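Local coordinates for protein predicted DNA-binding transcriptional regulator (Aliivibrio fischeri ES114, PDB 7DWN) that binds DNA as a tetrameric LysR-family transcriptional regulator, with an N-terminal helix-turn-helix and a probable effector-binding domain, at the interface of chains A and B. Coordinates in Å, arbitrary orientation; residue numbers count along the deposited sequence, not the author numbering. Chains: chain A/B, Predicted DNA-binding transcriptional regulator.

All three contacts lie along the long linker helix that pairs two LysR-type subunits. Contact 1 is near the middle, where helix 61-83 of chain A runs antiparallel to helix 61-89 of chain B. The C-alpha centres of contacts 1 and 2 are about 13 Å apart. Those of contacts 1 and 3 are about 16 Å apart. Contacts 2 and 3 have C-alpha centres about 9 Å apart and share A:Leu65. Contact 2 reaches helix 131-140 of chain B; contact 3 reaches strand 94-99 of chain B and the DNA-binding region of chain A. The linker dimer thus joins both domain types. Two-fold symmetry gives each contact a twin.

Contact 1: the interface of chains A and B. Residues chain A 3, 69, 72-73, 76-77; chain B 73, 76-77.
The main-chain oxygens of the two Leu73 residues are the polar atoms nearest the partner, and the hydrogen bonds that grip them from the other chain number zero. A methyl meets each instead: A:Leu73 CD2 lies 3.5 Å from B:Leu73 O. The symmetry twin, B:Leu73 CD2 against A:Leu73 O, has the same spacing. This is the apolar centre of two antiparallel linker helices of the LysR dimer.

The two leucines meet through their CD2 methyls, 3.7 Å apart. Each has CG anti to its own carbonyl carbon (chi1 -71° in A:Leu73). Each leucine side chain crosses the isoleucine of the other helix at about a right angle, with CD1 turned to it. A:Leu73 CD1 touches B:Ile77 CG1 at 3.6 Å.

The glutamines make no bond across the interface; they pack by CG and, in B:Gln76, by the amide. B:Gln76 has CG anti to its backbone N (chi1 -178°) and bends at chi2 (58°). Its CG presses on A:Leu73 CD2. Its flat amide comes up against two threonine methyls, A:Thr72 and A:Thr69. The threonine hydroxyls lie anti to the carbonyl carbon, so the methyls face the partner. B:Gln76 OE1, the amide oxygen, stands 3.8 Å from A:Thr72 CG2.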
# COMPACT_ATOMS: atom_id res chain seq x y z
N VAL A 3 9.10 -11.38 25.41
CA VAL A 3 8.32 -12.41 24.74
C VAL A 3 9.25 -13.27 23.91
O VAL A 3 10.10 -12.74 23.18
CB VAL A 3 7.21 -11.79 23.87
CG1 VAL A 3 6.37 -12.88 23.22
CG2 VAL A 3 6.34 -10.86 24.70
N THR A 69 -2.09 -10.80 17.13
CA THR A 69 -0.77 -10.24 17.43
C THR A 69 0.34 -11.25 17.17
O THR A 69 1.38 -10.91 16.59
CB THR A 69 -0.72 -9.75 18.87
OG1 THR A 69 -1.72 -8.74 19.07
CG2 THR A 69 0.65 -9.15 19.18
N THR A 72 0.83 -11.90 13.39
CA THR A 72 1.54 -10.75 12.84
C THR A 72 3.02 -10.82 13.17
O THR A 72 3.87 -10.67 12.29
CB THR A 72 0.93 -9.45 13.38
OG1 THR A 72 -0.43 -9.33 12.93
CG2 THR A 72 1.73 -8.25 12.92
N LEU A 73 3.35 -11.07 14.44
CA LEU A 73 4.75 -11.10 14.86
C LEU A 73 5.51 -12.25 14.20
O LEU A 73 6.66 -12.08 13.80
CB LEU A 73 4.84 -11.21 16.38
CG LEU A 73 4.44 -9.97 17.18
CD1 LEU A 73 4.29 -10.33 18.65
CD2 LEU A 73 5.47 -8.87 17.00
N GLN A 76 6.08 -11.47 10.58
CA GLN A 76 7.08 -10.41 10.50
C GLN A 76 8.48 -10.96 10.76
O GLN A 76 9.45 -10.53 10.12
CB GLN A 76 6.74 -9.29 11.48
CG GLN A 76 7.64 -8.08 11.36
CD GLN A 76 7.63 -7.49 9.96
OE1 GLN A 76 6.61 -6.97 9.50
NE2 GLN A 76 8.76 -7.58 9.28
N ILE A 77 8.61 -11.90 11.70
CA ILE A 77 9.89 -12.54 11.96
C ILE A 77 10.37 -13.30 10.73
O ILE A 77 11.54 -13.19 10.33
CB ILE A 77 9.78 -13.47 13.19
CG1 ILE A 77 9.68 -12.66 14.48
CG2 ILE A 77 10.96 -14.44 13.25
CD1 ILE A 77 9.36 -13.50 15.70
N LEU B 73 8.86 -5.19 15.12
CA LEU B 73 8.44 -6.25 16.04
C LEU B 73 8.18 -5.70 17.44
O LEU B 73 7.20 -6.07 18.09
CB LEU B 73 9.50 -7.35 16.09
CG LEU B 73 9.61 -8.28 14.88
CD1 LEU B 73 10.86 -9.15 14.98
CD2 LEU B 73 8.37 -9.15 14.77
N GLN B 76 4.98 -3.66 17.56
CA GLN B 76 3.82 -4.55 17.50
C GLN B 76 3.61 -5.27 18.82
O GLN B 76 2.46 -5.47 19.24
CB GLN B 76 3.98 -5.55 16.35
CG GLN B 76 2.80 -6.48 16.19
CD GLN B 76 1.49 -5.74 15.95
OE1 GLN B 76 1.32 -5.07 14.93
NE2 GLN B 76 0.57 -5.86 16.90
N ILE B 77 4.69 -5.67 19.49
CA ILE B 77 4.56 -6.33 20.79
C ILE B 77 3.93 -5.39 21.80
O ILE B 77 2.97 -5.74 22.50
CB ILE B 77 5.94 -6.83 21.28
CG1 ILE B 77 6.40 -8.02 20.44
CG2 ILE B 77 5.89 -7.20 22.76
CD1 ILE B 77 7.81 -8.47 20.76

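Contact 2: the interface of chains A and B. Residues chain A 64-65, 68; chain B 83, 140-142.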
# COMPACT_ATOMS: atom_id res chain seq x y z
N LYS A 64 -8.03 -14.13 21.92
CA LYS A 64 -8.48 -13.86 20.56
C LYS A 64 -7.67 -12.72 19.93
O LYS A 64 -7.24 -12.82 18.77
CB LYS A 64 -9.97 -13.53 20.55
CG LYS A 64 -10.86 -14.73 20.87
CD LYS A 64 -12.33 -14.33 20.91
CE LYS A 64 -13.22 -15.54 21.13
NZ LYS A 64 -13.12 -16.51 20.00
N LEU A 65 -7.45 -11.64 20.67
CA LEU A 65 -6.68 -10.53 20.10
C LEU A 65 -5.20 -10.89 19.99
O LEU A 65 -4.53 -10.55 18.98
CB LEU A 65 -6.87 -9.26 20.93
CG LEU A 65 -8.08 -8.39 20.59
CD1 LEU A 65 -9.38 -9.09 20.96
CD2 LEU A 65 -7.98 -7.04 21.27
N ILE A 68 -4.11 -12.70 16.74
CA ILE A 68 -3.74 -11.81 15.65
C ILE A 68 -2.35 -11.24 15.89
O ILE A 68 -1.52 -11.17 14.98
CB ILE A 68 -4.77 -10.68 15.49
CG1 ILE A 68 -6.18 -11.17 15.83
CG2 ILE A 68 -4.73 -10.12 14.08
CD1 ILE A 68 -7.18 -10.04 15.97
N GLN B 83 -3.26 -3.43 23.72
CA GLN B 83 -4.62 -3.83 23.36
C GLN B 83 -5.19 -4.79 24.39
O GLN B 83 -6.36 -4.69 24.78
CB GLN B 83 -4.63 -4.47 21.97
CG GLN B 83 -5.12 -3.56 20.86
CD GLN B 83 -5.44 -4.32 19.59
OE1 GLN B 83 -4.91 -5.41 19.35
NE2 GLN B 83 -6.31 -3.76 18.76
N GLU B 140 -10.98 -10.82 12.05
CA GLU B 140 -9.80 -11.29 12.76
C GLU B 140 -10.07 -11.64 14.22
O GLU B 140 -9.22 -12.28 14.85
CB GLU B 140 -8.69 -10.25 12.67
CG GLU B 140 -8.16 -10.08 11.26
CD GLU B 140 -7.07 -9.03 11.16
OE1 GLU B 140 -6.99 -8.16 12.05
OE2 GLU B 140 -6.29 -9.08 10.18
N GLY B 141 -11.22 -11.25 14.77
CA GLY B 141 -11.55 -11.54 16.15
C GLY B 141 -11.34 -10.40 17.12
O GLY B 141 -11.59 -10.57 18.32
N ALA B 142 -10.90 -9.23 16.64
CA ALA B 142 -10.75 -8.07 17.51
C ALA B 142 -12.09 -7.50 17.93
O ALA B 142 -12.15 -6.74 18.91
CB ALA B 142 -9.92 -6.99 16.82
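A:Ile68 presses into the C-terminal end of helix 131-140 of chain B. Its tip methyl CD1 lies 3.2 Å from B:Glu140 O, the carbonyl that ends this helix. The fit is tight, and no hydrogen bond crosses the patch. The same CD1 lies 3.6 Å from B:Glu140 CB. The other branch, CG2, meets the carboxylate: B:Glu140 OE1 is 3.6 Å from A:Ile68 CG2. The two side chains cross at about a right angle, so the isoleucine spans B:Glu140 from its carbonyl to its carboxylate.

A:Leu65, one helical turn earlier, is the second contact point. Its CD1 reaches the loop beyond that helix, 3.8 Å from B:Ala142 CA and equally near B:Gly141 O. Its CD2 points the other way, to the amide of B:Gln83, with B:Gln83 OE1 4.0 Å from A:Leu65 CD2. That glutamine belongs to the partner's linker helix and crosses the leucine at about a right angle.

Further out, backbone and torsions set these groups in place. B:Gly141 has a positive phi of 101°, which turns the chain at the helix end towards A:Leu65. A:Ile68 has an unusual chi1 of -34°, well off the staggered value, which suggests some strain. The contact docks a linker helix on the probable effector-binding domain. A:Lys64 CB stands 4.1 Å from B:Gly141 O.

Contact 3: the interface of chains A and B. Residues chain A 45-47, 49, 61-62, 65; chain B 84, 87-88, 94, 96.
B:Ile84 sets its two branches against different parts of chain A. CG2, anti to its own backbone N, faces the loop after helix 31-45 and lies 3.5 Å from A:Ala47 CB. The other branch ends in CD1, which turns to the start of helix 61-83. There CD1 sits 3.4 Å from the main-chain oxygen A:Ser62 O. The B:Ile84 side chain crosses that of A:Leu49 at about a right angle, CD1 near A:Leu49 CD2. The hydroxyl A:Ser62 OG, anti to its carbonyl carbon, lies 3.8 Å from both B:Ile84 CG2 and B:Leu87 CB.

One helical turn on, B:Ser88 packs its CB on A:Ala47 CB, also at 3.5 Å. Its hydroxyl is wedged between backbone N and carbonyl carbon (chi1 63°). From there OG bonds back to B:Ile84 O at 3.1 Å, coming from above the carbonyl plane. The bond stays within chain B and would help to hold the hydroxyl there.

B:Leu87 crosses A:Leu65 at about a right angle, with its CD1 3.7 Å from A:Leu65 CD2. B:Gln96 meets the same leucine end-on, and B:Gln96 OE1 comes to 3.2 Å from A:Leu65 CD1.

No hydrogen bond crosses this patch either. It sets the end of chain B's linker helix and strand 94-99 against the start of chain A's linker helix and the loop after helix 31-45. A:Pro61 and B:Val94 lie alongside, pointing opposite ways, with A:Pro61 CG 3.6 Å from B:Val94 CG1.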
# COMPACT_ATOMS: atom_id res chain seq x y z
N VAL A 45 2.38 -11.38 28.82
CA VAL A 45 1.40 -10.47 28.23
C VAL A 45 0.43 -9.93 29.27
O VAL A 45 -0.31 -8.98 28.97
CB VAL A 45 0.59 -11.14 27.10
CG1 VAL A 45 1.53 -11.63 26.01
CG2 VAL A 45 -0.25 -12.28 27.65
N GLY A 46 0.40 -10.50 30.47
CA GLY A 46 -0.42 -9.97 31.54
C GLY A 46 -1.89 -10.30 31.46
O GLY A 46 -2.73 -9.49 31.89
N ALA A 47 -2.24 -11.47 30.93
CA ALA A 47 -3.64 -11.87 30.84
C ALA A 47 -3.72 -13.36 30.56
O ALA A 47 -2.87 -13.93 29.88
CB ALA A 47 -4.38 -11.09 29.75
N LEU A 49 -4.80 -16.05 28.43
CA LEU A 49 -5.13 -16.14 27.02
C LEU A 49 -6.02 -17.33 26.70
O LEU A 49 -6.55 -17.41 25.58
CB LEU A 49 -3.85 -16.23 26.17
CG LEU A 49 -2.84 -15.10 26.35
CD1 LEU A 49 -1.58 -15.36 25.53
CD2 LEU A 49 -3.46 -13.76 25.97
N PRO A 61 -11.12 -13.60 25.39
CA PRO A 61 -11.04 -12.43 24.49
C PRO A 61 -9.61 -11.94 24.28
O PRO A 61 -9.20 -11.68 23.13
CB PRO A 61 -11.91 -11.39 25.21
CG PRO A 61 -12.90 -12.22 25.99
CD PRO A 61 -12.15 -13.44 26.43
N SER A 62 -8.84 -11.83 25.36
CA SER A 62 -7.43 -11.47 25.25
C SER A 62 -6.69 -12.47 24.36
O SER A 62 -5.83 -12.07 23.57
CB SER A 62 -6.79 -11.40 26.64
OG SER A 62 -7.42 -10.41 27.43
N LEU A 65 -7.45 -11.64 20.67
CA LEU A 65 -6.68 -10.53 20.10
C LEU A 65 -5.20 -10.89 19.99
O LEU A 65 -4.53 -10.55 18.98
CB LEU A 65 -6.87 -9.26 20.93
CG LEU A 65 -8.08 -8.39 20.59
CD1 LEU A 65 -9.38 -9.09 20.96
CD2 LEU A 65 -7.98 -7.04 21.27
N ILE B 84 -4.37 -5.74 24.85
CA ILE B 84 -4.81 -6.68 25.88
C ILE B 84 -4.92 -6.01 27.24
O ILE B 84 -5.64 -6.49 28.12
CB ILE B 84 -3.86 -7.89 25.89
CG1 ILE B 84 -4.09 -8.76 24.65
CG2 ILE B 84 -4.05 -8.74 27.14
CD1 ILE B 84 -3.33 -10.05 24.70
N LEU B 87 -8.54 -5.12 27.92
CA LEU B 87 -9.45 -6.25 28.05
C LEU B 87 -9.19 -7.05 29.33
O LEU B 87 -10.13 -7.47 30.00
CB LEU B 87 -9.34 -7.17 26.83
CG LEU B 87 -9.92 -6.64 25.52
CD1 LEU B 87 -9.75 -7.68 24.42
CD2 LEU B 87 -11.39 -6.29 25.70
N SER B 88 -7.91 -7.26 29.67
CA SER B 88 -7.57 -8.08 30.82
C SER B 88 -8.12 -7.51 32.12
O SER B 88 -8.50 -8.25 33.03
CB SER B 88 -6.05 -8.23 30.92
OG SER B 88 -5.42 -6.98 31.14
N VAL B 94 -16.36 -10.13 28.85
CA VAL B 94 -16.36 -8.88 28.10
C VAL B 94 -16.80 -9.16 26.67
O VAL B 94 -16.35 -10.13 26.03
CB VAL B 94 -14.98 -8.22 28.15
CG1 VAL B 94 -13.90 -9.14 27.62
CG2 VAL B 94 -14.99 -6.91 27.38
N GLN B 96 -16.86 -7.24 23.08
CA GLN B 96 -16.29 -6.11 22.36
C GLN B 96 -17.24 -5.72 21.24
O GLN B 96 -17.38 -6.45 20.25
CB GLN B 96 -14.90 -6.45 21.82
CG GLN B 96 -13.82 -6.49 22.88
CD GLN B 96 -12.44 -6.60 22.28
OE1 GLN B 96 -12.09 -7.62 21.69
NE2 GLN B 96 -11.64 -5.55 22.43